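PDB 3DLJ: beta-Ala-His dipeptidase from Homo sapiens, which catalyses zinc-dependent hydrolysis of Xaa-His dipeptides, above all carnosine and anserine, as a secreted homodimeric peptidase of the M20 family. Local coordinates for residues P87-I92 / E174-A179; A71-G76 / V91-L96; Y108-V113 / A141-G146; I37-V42 / F53-V58. All blocks are in the same frame, centred on the assembly; numbering follows the deposited sequence.

Contact 1: residues P87-I92 / E174-A179; sequences PIPPVI and EGMEEA. With ZN (zinc ion), chain C.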
loop_
_atom_site.group_PDB
_atom_site.type_symbol
_atom_site.label_atom_id
_atom_site.label_comp_id
_atom_site.label_asym_id
_atom_site.label_seq_id
_atom_site.Cartn_x
_atom_site.Cartn_y
_atom_site.Cartn_z
ATOM N N PRO A 87 3.526 -0.808 -22.833
ATOM C CA PRO A 87 2.807 0.457 -22.622
ATOM C C PRO A 87 2.382 0.609 -21.168
ATOM O O PRO A 87 1.979 -0.369 -20.548
ATOM C CB PRO A 87 1.563 0.321 -23.503
ATOM C CG PRO A 87 1.819 -0.830 -24.383
ATOM C CD PRO A 87 2.761 -1.731 -23.685
ATOM N N ILE A 88 2.494 1.822 -20.638
ATOM C CA ILE A 88 1.953 2.152 -19.317
ATOM C C ILE A 88 0.481 2.528 -19.504
ATOM O O ILE A 88 0.143 3.202 -20.496
ATOM C CB ILE A 88 2.732 3.320 -18.663
ATOM C CG1 ILE A 88 4.209 2.949 -18.481
ATOM C CG2 ILE A 88 2.154 3.713 -17.321
ATOM C CD1 ILE A 88 5.140 4.171 -18.563
ATOM N N PRO A 89 -0.408 2.046 -18.595
ATOM C CA PRO A 89 -1.812 2.467 -18.556
ATOM C C PRO A 89 -1.986 3.967 -18.329
ATOM O O PRO A 89 -1.207 4.560 -17.568
ATOM C CB PRO A 89 -2.379 1.689 -17.355
ATOM C CG PRO A 89 -1.202 1.312 -16.557
ATOM C CD PRO A 89 -0.156 1.000 -17.587
ATOM N N PRO A 90 -3.013 4.574 -18.967
ATOM C CA PRO A 90 -3.222 6.009 -18.826
ATOM C C PRO A 90 -3.519 6.391 -17.395
ATOM O O PRO A 90 -3.945 5.547 -16.594
ATOM C CB PRO A 90 -4.432 6.301 -19.738
ATOM C CG PRO A 90 -5.137 5.005 -19.885
ATOM C CD PRO A 90 -4.021 3.963 -19.854
ATOM N N VAL A 91 -3.238 7.640 -17.058
ATOM C CA VAL A 91 -3.615 8.146 -15.765
ATOM C C VAL A 91 -4.915 8.931 -15.983
ATOM O O VAL A 91 -5.011 9.743 -16.904
ATOM C CB VAL A 91 -2.513 9.007 -15.123
ATOM C CG1 VAL A 91 -3.073 9.773 -13.941
ATOM C CG2 VAL A 91 -1.337 8.116 -14.656
ATOM N N ILE A 92 -5.923 8.650 -15.161
ATOM C CA ILE A 92 -7.124 9.448 -15.197
ATOM C C ILE A 92 -6.898 10.709 -14.390
ATOM O O ILE A 92 -6.487 10.644 -13.230
ATOM C CB ILE A 92 -8.349 8.686 -14.678
ATOM C CG1 ILE A 92 -8.694 7.563 -15.655
ATOM C CG2 ILE A 92 -9.545 9.660 -14.454
ATOM C CD1 ILE A 92 -9.741 6.631 -15.145
ATOM N N GLU A 174 -4.348 6.132 -11.096
ATOM C CA GLU A 174 -3.314 5.503 -11.922
ATOM C C GLU A 174 -3.481 3.992 -11.976
ATOM O O GLU A 174 -4.279 3.401 -11.214
ATOM C CB GLU A 174 -1.913 5.859 -11.407
ATOM C CG GLU A 174 -1.545 5.265 -10.046
ATOM C CD GLU A 174 -0.037 5.153 -9.834
ATOM O OE1 GLU A 174 0.706 5.056 -10.832
ATOM O OE2 GLU A 174 0.408 5.148 -8.666
ATOM N N GLY A 175 -2.720 3.376 -12.879
ATOM C CA GLY A 175 -2.718 1.940 -13.031
ATOM C C GLY A 175 -1.365 1.264 -12.842
ATOM O O GLY A 175 -1.165 0.157 -13.345
ATOM N N MET A 176 -0.443 1.906 -12.128
ATOM C CA MET A 176 0.905 1.342 -11.914
ATOM C C MET A 176 1.448 1.442 -10.486
ATOM O O MET A 176 2.668 1.442 -10.292
ATOM C CB MET A 176 1.931 1.977 -12.882
ATOM C CG MET A 176 1.701 1.689 -14.356
ATOM S SD MET A 176 1.989 -0.036 -14.833
ATOM C CE MET A 176 3.784 -0.108 -14.698
ATOM N N GLU A 177 0.572 1.528 -9.486
ATOM C CA GLU A 177 1.017 1.738 -8.101
ATOM C C GLU A 177 1.809 0.562 -7.545
ATOM O O GLU A 177 2.792 0.756 -6.825
ATOM C CB GLU A 177 -0.176 2.039 -7.206
ATOM C CG GLU A 177 0.161 2.578 -5.813
ATOM C CD GLU A 177 0.468 1.480 -4.812
ATOM O OE1 GLU A 177 1.135 1.787 -3.810
ATOM O OE2 GLU A 177 0.073 0.308 -5.034
ATOM N N GLU A 178 1.365 -0.654 -7.871
ATOM C CA GLU A 178 2.034 -1.891 -7.450
ATOM C C GLU A 178 3.363 -2.156 -8.180
ATOM O O GLU A 178 4.096 -3.084 -7.831
ATOM C CB GLU A 178 1.103 -3.090 -7.628
ATOM C CG GLU A 178 -0.246 -2.945 -6.942
ATOM C CD GLU A 178 -0.153 -3.009 -5.435
ATOM O OE1 GLU A 178 -1.214 -2.936 -4.798
ATOM O OE2 GLU A 178 0.967 -3.164 -4.873
ATOM N N ALA A 179 3.651 -1.352 -9.194
ATOM C CA ALA A 179 4.898 -1.435 -9.924
ATOM C C ALA A 179 5.624 -0.075 -9.927
ATOM O O ALA A 179 6.088 0.381 -10.968
ATOM C CB ALA A 179 4.622 -1.925 -11.345
HETATM ZN ZN ZN C . -0.701 -2.630 -2.818
HETATM O O HOH W 1 -0.897 4.591 -14.807
#
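Met-176 has CG anti to its carbonyl carbon, beside the backbone N (chi1 -65°), and the chain bends at chi2 and chi3. Ile-88 carries CG2 anti to the backbone N. Ile-88 CG2 thus comes within 3.6 Å of Met-176 CG, and the two side chains cross at about a right angle. Pro-89 also crosses the thioether at about a right angle, with Pro-89 CD 3.6 Å from Met-176 SD. The Pro-89 ring reaches the backbone as well: its CG lies 3.4 Å from Gly-175 O. Val-91 and Glu-174 lie side by side and point the same way, with Val-91 CG2 4.0 Å from Glu-174 CB. The Glu-174 carboxylate leads away, and its OE2 is hydrogen-bonded to Tyr-108 OH and Ser-181 OG. A water joins the two backbones. It donates to Pro-89 O (2.8 Å) and accepts from Gly-175 N (2.9 Å). Ile-92 of strand 91-96 is bonded backbone to backbone to Ile-173. Further along 174-179, Glu-178 OE1 binds a zinc ion at 2.1 Å, and Asp-143 and His-456 complete the protein ligands. Glu-177 is the probable proton acceptor. This is the loop after strand 168-174 that supplies glutamates to the dizinc site of M20 peptidases.

Contact 2: residues A71-G76 / V91-L96; sequences ASVDMG and VILAEL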
loop_
_atom_site.group_PDB
_atom_site.type_symbol
_atom_site.label_atom_id
_atom_site.label_comp_id
_atom_site.label_asym_id
_atom_site.label_seq_id
_atom_site.Cartn_x
_atom_site.Cartn_y
_atom_site.Cartn_z
ATOM N N ALA A 71 -9.893 13.235 -18.277
ATOM C CA ALA A 71 -8.783 13.057 -19.216
ATOM C C ALA A 71 -8.011 11.780 -18.877
ATOM O O ALA A 71 -7.593 11.602 -17.731
ATOM C CB ALA A 71 -7.851 14.268 -19.206
ATOM N N SER A 72 -7.848 10.895 -19.864
ATOM C CA SER A 72 -6.984 9.732 -19.716
ATOM C C SER A 72 -5.681 10.077 -20.423
ATOM O O SER A 72 -5.623 10.118 -21.658
ATOM C CB SER A 72 -7.619 8.477 -20.326
ATOM O OG SER A 72 -8.996 8.367 -19.971
ATOM N N VAL A 73 -4.655 10.347 -19.622
ATOM C CA VAL A 73 -3.360 10.846 -20.081
ATOM C C VAL A 73 -2.457 9.710 -20.575
ATOM O O VAL A 73 -2.141 8.781 -19.821
ATOM C CB VAL A 73 -2.625 11.578 -18.919
ATOM C CG1 VAL A 73 -1.252 12.086 -19.361
ATOM C CG2 VAL A 73 -3.490 12.702 -18.352
ATOM N N ASP A 74 -2.026 9.802 -21.832
ATOM C CA ASP A 74 -1.105 8.829 -22.405
ATOM C C ASP A 74 0.242 8.889 -21.659
ATOM O O ASP A 74 0.842 9.962 -21.523
ATOM C CB ASP A 74 -0.944 9.074 -23.915
ATOM N N MET A 75 0.692 7.747 -21.147
ATOM C CA MET A 75 1.884 7.709 -20.299
ATOM C C MET A 75 3.160 7.181 -20.993
ATOM O O MET A 75 4.260 7.278 -20.431
ATOM C CB MET A 75 1.609 6.901 -19.021
ATOM C CG MET A 75 0.424 7.398 -18.186
ATOM S SD MET A 75 0.609 9.106 -17.651
ATOM C CE MET A 75 1.725 8.921 -16.254
ATOM N N GLY A 76 3.009 6.627 -22.198
ATOM C CA GLY A 76 4.144 6.098 -22.963
ATOM C C GLY A 76 4.672 4.768 -22.436
ATOM O O GLY A 76 4.032 4.153 -21.594
ATOM N N VAL A 91 -3.238 7.640 -17.058
ATOM C CA VAL A 91 -3.615 8.146 -15.765
ATOM C C VAL A 91 -4.915 8.931 -15.983
ATOM O O VAL A 91 -5.011 9.743 -16.904
ATOM C CB VAL A 91 -2.513 9.007 -15.123
ATOM C CG1 VAL A 91 -3.073 9.773 -13.941
ATOM C CG2 VAL A 91 -1.337 8.116 -14.656
ATOM N N ILE A 92 -5.923 8.650 -15.161
ATOM C CA ILE A 92 -7.124 9.448 -15.197
ATOM C C ILE A 92 -6.898 10.709 -14.390
ATOM O O ILE A 92 -6.487 10.644 -13.230
ATOM C CB ILE A 92 -8.349 8.686 -14.678
ATOM C CG1 ILE A 92 -8.694 7.563 -15.655
ATOM C CG2 ILE A 92 -9.545 9.660 -14.454
ATOM C CD1 ILE A 92 -9.741 6.631 -15.145
ATOM N N LEU A 93 -7.136 11.847 -15.042
ATOM C CA LEU A 93 -7.183 13.144 -14.382
ATOM C C LEU A 93 -8.561 13.745 -14.595
ATOM O O LEU A 93 -8.839 14.279 -15.677
ATOM C CB LEU A 93 -6.108 14.078 -14.939
ATOM C CG LEU A 93 -4.631 13.776 -14.649
ATOM C CD1 LEU A 93 -3.790 14.887 -15.252
ATOM C CD2 LEU A 93 -4.373 13.679 -13.165
ATOM N N ALA A 94 -9.410 13.660 -13.566
ATOM C CA ALA A 94 -10.835 14.022 -13.681
ATOM C C ALA A 94 -11.264 15.122 -12.710
ATOM O O ALA A 94 -10.785 15.169 -11.577
ATOM C CB ALA A 94 -11.701 12.784 -13.492
ATOM N N GLU A 95 -12.150 16.016 -13.166
ATOM C CA GLU A 95 -12.728 17.058 -12.306
ATOM C C GLU A 95 -14.262 17.027 -12.320
ATOM O O GLU A 95 -14.883 16.996 -13.377
ATOM C CB GLU A 95 -12.154 18.474 -12.611
ATOM C CG GLU A 95 -12.882 19.345 -13.647
ATOM C CD GLU A 95 -12.201 20.712 -13.914
ATOM O OE1 GLU A 95 -11.807 20.997 -15.070
ATOM O OE2 GLU A 95 -12.075 21.523 -12.972
ATOM N N LEU A 96 -14.856 17.032 -11.130
ATOM C CA LEU A 96 -16.299 17.112 -10.974
ATOM C C LEU A 96 -16.676 18.429 -10.287
ATOM O O LEU A 96 -16.647 18.531 -9.056
ATOM C CB LEU A 96 -16.818 15.910 -10.178
ATOM C CG LEU A 96 -18.326 15.784 -9.926
ATOM C CD1 LEU A 96 -19.126 15.619 -11.205
ATOM C CD2 LEU A 96 -18.558 14.610 -9.009
#
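Ala-71 to Val-73 belong to strand 69-73, an outermost strand of the six-stranded mixed sheet, and pair antiparallel with Val-91 to Leu-93. Ala-71 with Leu-93 and Val-73 with Val-91 are hydrogen-bonded pairs; Ser-72 with Ile-92 between them is a non-hydrogen-bonded pair. Leu-93 N gives a nearly straight bond to Ala-71 O (2.7 Å, 175°), and Val-73 N gives one to Val-91 O (2.8 Å, 174°). The return bonds are longer: Ala-71 N to Leu-93 O is 3.0 Å, and Val-91 N to Val-73 O is 3.2 Å. At the non-hydrogen-bonded position Ser-72 CA makes a C-H...O contact with Val-91 O at 3.4 Å, and Ile-92 CA makes one with Ala-71 O. The sheet is sandwiched between helices, an alpha/beta/alpha arrangement. Ser-72 and Ile-92 face helix 46-65, while Val-73 and Val-91 face Leu-187 of helix 184-191. On that second face Val-73 CG2 meets Leu-93 CD1 at 3.8 Å, the two side chains crossing at an oblique angle. Beyond the strand end, Met-75 has CG anti to its carbonyl carbon (chi1 -56°) and bends at chi2 and chi3. Its CE then packs 3.5 Å from Val-91 CG2, and its SD touches the same methyl. Leu-187 also touches Met-75.

Contact 3: residues Y108-V113 / A141-G146; sequences YGHLDV and ATDNKG. With ZN (zinc ion), chain D; ZN (zinc ion), chain C.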
loop_
_atom_site.group_PDB
_atom_site.type_symbol
_atom_site.label_atom_id
_atom_site.label_comp_id
_atom_site.label_asym_id
_atom_site.label_seq_id
_atom_site.Cartn_x
_atom_site.Cartn_y
_atom_site.Cartn_z
ATOM N N TYR A 108 -6.744 10.517 -4.718
ATOM C CA TYR A 108 -5.800 9.671 -5.439
ATOM C C TYR A 108 -6.139 8.200 -5.160
ATOM O O TYR A 108 -6.328 7.802 -3.997
ATOM C CB TYR A 108 -4.311 9.961 -5.071
ATOM C CG TYR A 108 -3.418 8.804 -5.491
ATOM C CD1 TYR A 108 -2.842 8.750 -6.781
ATOM C CD2 TYR A 108 -3.225 7.719 -4.646
ATOM C CE1 TYR A 108 -2.072 7.640 -7.174
ATOM C CE2 TYR A 108 -2.464 6.624 -5.030
ATOM C CZ TYR A 108 -1.906 6.582 -6.276
ATOM O OH TYR A 108 -1.166 5.477 -6.607
ATOM N N GLY A 109 -6.211 7.393 -6.218
ATOM C CA GLY A 109 -6.275 5.931 -6.030
ATOM C C GLY A 109 -5.572 5.186 -7.143
ATOM O O GLY A 109 -5.082 5.806 -8.075
ATOM N N HIS A 110 -5.522 3.861 -7.054
ATOM C CA HIS A 110 -4.924 3.034 -8.132
ATOM C C HIS A 110 -5.792 1.830 -8.419
ATOM O O HIS A 110 -6.404 1.260 -7.502
ATOM C CB HIS A 110 -3.472 2.608 -7.831
ATOM C CG HIS A 110 -3.330 1.641 -6.682
ATOM N ND1 HIS A 110 -3.362 0.269 -6.844
ATOM C CD2 HIS A 110 -3.133 1.852 -5.358
ATOM C CE1 HIS A 110 -3.201 -0.323 -5.674
ATOM N NE2 HIS A 110 -3.058 0.616 -4.755
ATOM N N LEU A 111 -5.871 1.469 -9.698
ATOM C CA LEU A 111 -6.734 0.358 -10.132
ATOM C C LEU A 111 -5.959 -0.866 -10.640
ATOM O O LEU A 111 -6.556 -1.842 -11.089
ATOM C CB LEU A 111 -7.780 0.847 -11.136
ATOM C CG LEU A 111 -8.822 1.763 -10.471
ATOM C CD1 LEU A 111 -9.683 2.376 -11.542
ATOM C CD2 LEU A 111 -9.694 1.000 -9.486
ATOM N N ASP A 112 -4.633 -0.823 -10.513
ATOM C CA ASP A 112 -3.815 -2.029 -10.649
ATOM C C ASP A 112 -3.733 -2.795 -9.329
ATOM O O ASP A 112 -3.825 -2.208 -8.239
ATOM C CB ASP A 112 -2.395 -1.704 -11.155
ATOM C CG ASP A 112 -1.627 -0.827 -10.199
ATOM O OD1 ASP A 112 -2.192 0.206 -9.743
ATOM O OD2 ASP A 112 -0.462 -1.172 -9.885
ATOM N N VAL A 113 -3.552 -4.112 -9.462
ATOM C CA VAL A 113 -3.490 -5.044 -8.333
ATOM C C VAL A 113 -2.169 -5.872 -8.367
ATOM O O VAL A 113 -1.498 -5.992 -9.429
ATOM C CB VAL A 113 -4.749 -5.981 -8.309
ATOM C CG1 VAL A 113 -6.029 -5.178 -8.078
ATOM C CG2 VAL A 113 -4.856 -6.763 -9.605
ATOM N N ALA A 141 -9.850 -6.114 -3.506
ATOM C CA ALA A 141 -11.055 -5.755 -2.722
ATOM C C ALA A 141 -10.792 -4.599 -1.774
ATOM O O ALA A 141 -11.579 -3.658 -1.715
ATOM C CB ALA A 141 -11.609 -6.969 -1.943
ATOM N N THR A 142 -9.694 -4.686 -1.021
ATOM C CA THR A 142 -9.237 -3.591 -0.148
ATOM C C THR A 142 -8.139 -2.730 -0.849
ATOM O O THR A 142 -8.084 -1.519 -0.662
ATOM C CB THR A 142 -8.734 -4.120 1.229
ATOM O OG1 THR A 142 -9.054 -3.171 2.257
ATOM C CG2 THR A 142 -7.229 -4.344 1.235
ATOM N N ASP A 143 -7.301 -3.360 -1.663
ATOM C CA ASP A 143 -6.112 -2.711 -2.271
ATOM C C ASP A 143 -6.109 -2.764 -3.832
ATOM O O ASP A 143 -5.510 -3.667 -4.411
ATOM C CB ASP A 143 -4.862 -3.408 -1.707
ATOM C CG ASP A 143 -3.553 -2.713 -2.072
ATOM O OD1 ASP A 143 -3.562 -1.564 -2.579
ATOM O OD2 ASP A 143 -2.489 -3.343 -1.831
ATOM N N ASN A 144 -6.739 -1.816 -4.532
ATOM C CA ASN A 144 -7.404 -0.633 -3.976
ATOM C C ASN A 144 -8.781 -0.328 -4.609
ATOM O O ASN A 144 -9.203 0.821 -4.634
ATOM C CB ASN A 144 -6.471 0.569 -4.159
ATOM C CG ASN A 144 -6.854 1.759 -3.309
ATOM O OD1 ASN A 144 -6.800 2.903 -3.774
ATOM N ND2 ASN A 144 -7.232 1.507 -2.056
ATOM N N LYS A 145 -9.490 -1.344 -5.110
ATOM C CA LYS A 145 -10.744 -1.125 -5.872
ATOM C C LYS A 145 -11.919 -0.807 -4.941
ATOM O O LYS A 145 -12.735 0.072 -5.244
ATOM C CB LYS A 145 -11.045 -2.325 -6.788
ATOM C CG LYS A 145 -10.071 -2.424 -7.987
ATOM C CD LYS A 145 -10.037 -3.800 -8.654
ATOM C CE LYS A 145 -9.194 -3.747 -9.918
ATOM N NZ LYS A 145 -9.091 -5.076 -10.613
ATOM N N GLY A 146 -11.982 -1.492 -3.799
ATOM C CA GLY A 146 -12.986 -1.200 -2.757
ATOM C C GLY A 146 -13.047 0.271 -2.344
ATOM O O GLY A 146 -14.097 0.900 -2.458
HETATM ZN ZN ZN D . -2.734 0.183 -2.872
HETATM ZN ZN ZN C . -0.701 -2.630 -2.818
HETATM O O HOH W 2 -6.481 5.680 -2.498
HETATM O O HOH W 3 -6.452 -1.453 -7.410
#
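His-110 has one ring face under Asn-144 CB, which sits 3.5 Å above the ring plane and offset toward the rim, a CH-pi contact. The Asn-144 amide plane is turned 27° from the ring. His-110 CG stands between the backbone N and the carbonyl carbon (chi1 67°). ND1 donates to Asp-112 O at 2.9 Å, close to the ring plane, and weakly to Asp-112 OD1. These bonds fix the ring rotation and direct NE2 at a zinc ion, 2.0 Å away. Asp-143 OD1 binds the same zinc at 2.0 Å, its carboxylate turned 84° from the ring. Asp-143 OD2 binds the second zinc at 2.2 Å. One carboxylate thus bridges both metals, the hallmark of the dizinc site of M20 peptidases, and the peptide bond between Asp-143 and Asn-144 is cis. Asp-206 completes the protein ligands of the first zinc; Glu-178 and His-456 complete those of the second. Asp-112 is probably an active-site residue, and its OD2 is hydrogen-bonded to Ser-41 OG. One water grips three backbone atoms: it donates to His-110 O and Asp-112 O and accepts from Asn-144 N at 2.9 Å. Another water donates to Tyr-108 O and Asn-144 OD1; the main polar partner of the Asn-144 side chain is Ser-205. Lys-145 is extended beyond CG. Its CG packs 3.8 Å from Leu-111 CD2, and its CE lies 3.9 Å from Val-113 CG1, where the two side chains cross at about a right angle. Lys-145 NZ is hydrogen-bonded to Ser-39 OG.

Contact 4: residues I37-V42 / F53-V58; sequences IESDSV and FRMMAV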
loop_
_atom_site.group_PDB
_atom_site.type_symbol
_atom_site.label_atom_id
_atom_site.label_comp_id
_atom_site.label_asym_id
_atom_site.label_seq_id
_atom_site.Cartn_x
_atom_site.Cartn_y
_atom_site.Cartn_z
ATOM N N ILE A 37 -11.800 -7.747 -13.514
ATOM C CA ILE A 37 -10.853 -7.226 -14.491
ATOM C C ILE A 37 -9.448 -7.441 -13.913
ATOM O O ILE A 37 -9.079 -6.830 -12.931
ATOM C CB ILE A 37 -11.107 -5.746 -14.825
ATOM C CG1 ILE A 37 -12.580 -5.555 -15.273
ATOM C CG2 ILE A 37 -10.120 -5.264 -15.915
ATOM C CD1 ILE A 37 -13.025 -4.120 -15.463
ATOM N N GLU A 38 -8.685 -8.336 -14.522
ATOM C CA GLU A 38 -7.423 -8.780 -13.953
ATOM C C GLU A 38 -6.295 -7.788 -14.224
ATOM O O GLU A 38 -5.360 -8.067 -14.988
ATOM C CB GLU A 38 -7.123 -10.186 -14.452
ATOM C CG GLU A 38 -8.286 -11.107 -14.089
ATOM C CD GLU A 38 -8.027 -12.572 -14.393
ATOM O OE1 GLU A 38 -6.847 -12.943 -14.601
ATOM O OE2 GLU A 38 -9.007 -13.356 -14.403
ATOM N N SER A 39 -6.395 -6.629 -13.557
ATOM C CA SER A 39 -5.539 -5.454 -13.826
ATOM C C SER A 39 -4.150 -5.541 -13.176
ATOM O O SER A 39 -3.674 -4.621 -12.505
ATOM C CB SER A 39 -6.268 -4.170 -13.418
ATOM O OG SER A 39 -6.803 -4.282 -12.109
ATOM N N ASP A 40 -3.490 -6.658 -13.434
ATOM C CA ASP A 40 -2.208 -6.995 -12.809
ATOM C C ASP A 40 -1.074 -6.201 -13.503
ATOM O O ASP A 40 -0.767 -6.435 -14.683
ATOM C CB ASP A 40 -2.056 -8.517 -12.928
ATOM C CG ASP A 40 -0.754 -9.060 -12.371
ATOM O OD1 ASP A 40 0.228 -8.316 -12.230
ATOM O OD2 ASP A 40 -0.722 -10.287 -12.109
ATOM N N SER A 41 -0.477 -5.251 -12.779
ATOM C CA SER A 41 0.593 -4.392 -13.317
ATOM C C SER A 41 2.006 -4.953 -13.145
ATOM O O SER A 41 2.956 -4.406 -13.700
ATOM C CB SER A 41 0.555 -3.018 -12.660
ATOM O OG SER A 41 0.786 -3.134 -11.260
ATOM N N VAL A 42 2.139 -6.016 -12.357
ATOM C CA VAL A 42 3.446 -6.489 -11.905
ATOM C C VAL A 42 4.011 -7.520 -12.903
ATOM O O VAL A 42 5.218 -7.564 -13.123
ATOM C CB VAL A 42 3.379 -7.026 -10.422
ATOM C CG1 VAL A 42 4.647 -7.792 -10.015
ATOM C CG2 VAL A 42 3.120 -5.892 -9.440
ATOM N N PHE A 53 -5.369 -1.755 -19.047
ATOM C CA PHE A 53 -5.853 -0.654 -19.890
ATOM C C PHE A 53 -7.377 -0.616 -19.931
ATOM O O PHE A 53 -7.971 0.462 -19.982
ATOM C CB PHE A 53 -5.326 -0.792 -21.330
ATOM C CG PHE A 53 -4.009 -0.086 -21.581
ATOM C CD1 PHE A 53 -2.810 -0.638 -21.146
ATOM C CD2 PHE A 53 -3.982 1.125 -22.275
ATOM C CE1 PHE A 53 -1.594 0.015 -21.384
ATOM C CE2 PHE A 53 -2.785 1.780 -22.525
ATOM C CZ PHE A 53 -1.590 1.234 -22.083
ATOM N N ARG A 54 -8.000 -1.794 -19.946
ATOM C CA ARG A 54 -9.455 -1.894 -19.957
ATOM C C ARG A 54 -10.051 -1.370 -18.649
ATOM O O ARG A 54 -11.076 -0.709 -18.670
ATOM C CB ARG A 54 -9.909 -3.323 -20.185
ATOM C CG ARG A 54 -11.375 -3.383 -20.538
ATOM C CD ARG A 54 -11.773 -4.744 -21.026
ATOM N NE ARG A 54 -11.706 -5.710 -19.940
ATOM C CZ ARG A 54 -12.710 -5.998 -19.126
ATOM N NH1 ARG A 54 -12.513 -6.903 -18.181
ATOM N NH2 ARG A 54 -13.901 -5.392 -19.243
ATOM N N MET A 55 -9.379 -1.669 -17.536
ATOM C CA MET A 55 -9.702 -1.149 -16.209
ATOM C C MET A 55 -9.732 0.381 -16.166
ATOM O O MET A 55 -10.704 0.976 -15.711
ATOM C CB MET A 55 -8.696 -1.692 -15.166
ATOM C CG MET A 55 -9.017 -1.361 -13.688
ATOM S SD MET A 55 -10.489 -2.144 -12.987
ATOM C CE MET A 55 -11.799 -0.922 -13.371
ATOM N N MET A 56 -8.654 1.016 -16.625
ATOM C CA MET A 56 -8.597 2.474 -16.701
ATOM C C MET A 56 -9.717 3.019 -17.569
ATOM O O MET A 56 -10.282 4.064 -17.256
ATOM C CB MET A 56 -7.227 2.937 -17.208
ATOM C CG MET A 56 -6.056 2.402 -16.344
ATOM S SD MET A 56 -6.359 2.604 -14.577
ATOM C CE MET A 56 -6.122 4.373 -14.394
ATOM N N ALA A 57 -10.052 2.313 -18.653
ATOM C CA ALA A 57 -11.151 2.722 -19.542
ATOM C C ALA A 57 -12.530 2.600 -18.886
ATOM O O ALA A 57 -13.394 3.475 -19.053
ATOM C CB ALA A 57 -11.090 1.926 -20.850
ATOM N N VAL A 58 -12.732 1.524 -18.128
ATOM C CA VAL A 58 -13.976 1.314 -17.371
ATOM C C VAL A 58 -14.192 2.404 -16.293
ATOM O O VAL A 58 -15.312 2.933 -16.138
ATOM C CB VAL A 58 -14.021 -0.108 -16.744
ATOM C CG1 VAL A 58 -15.153 -0.231 -15.682
ATOM C CG2 VAL A 58 -14.191 -1.162 -17.839
#
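Apolar packing centres on Ile-37, which points at the helix. Its CG2, anti to the backbone N, lies 3.9 Å from Met-55 CB. Its CD1 meets Val-58 CG2 tip to tip at 4.0 Å. Met-55 bends at chi2 and chi3, and its CE also comes near Ile-37 CD1. Ser-39 adds a contact through carbon, with Ser-39 CB 3.9 Å from Met-55 CB. Contact with a charged group comes from Arg-54. Ile-37 CD1 lies over one face of the guanidinium, and Ile-37 CG1 is tight against Arg-54 NH1 at 3.2 Å. That NH1 also forms a salt bridge with Glu-51 OE1, one turn earlier in the same helix. Polar bonds shape the loop itself. Glu-38 and Ser-39 are the centres of two successive inverse gamma turns; the bond from Ser-39 N to Ile-37 O is weak. Asp-40 OD1 accepts from Val-42 N at 3.0 Å, closing an Asx turn. Ser-39 OG is hydrogen-bonded to Leu-111 O, and the backbone of Ser-39 pairs with Val-113. The loop joining helix 24-35 to helix 46-65 folds back on the latter and runs beside Asp-112, probably an active-site residue.

How the contacts relate
Contacts 1 and 2 share Val-91 and Ile-92 on strand 91-96, and their centres are 10 Å apart. Ile-88 N lies 3.0 Å from Gly-76 O, a probable hydrogen bond between loops flanking the paired strands. Contact 1 meets contact 3 at the dizinc site, where Glu-178 N lies 2.8 Å from Asp-112 OD2. Both touch the zinc bound by Glu-178 and Asp-143. Contact 4 reaches the site through Asp-112, whose OD2 lies 2.7 Å from Ser-41 OG. Its centre is 11 Å from that of contact 3, and the side chain of Ser-39 is about 11 Å from a zinc ion. Contact 2 lies farthest out, its centre about 21 Å from the chain centre against 9 Å for contact 3.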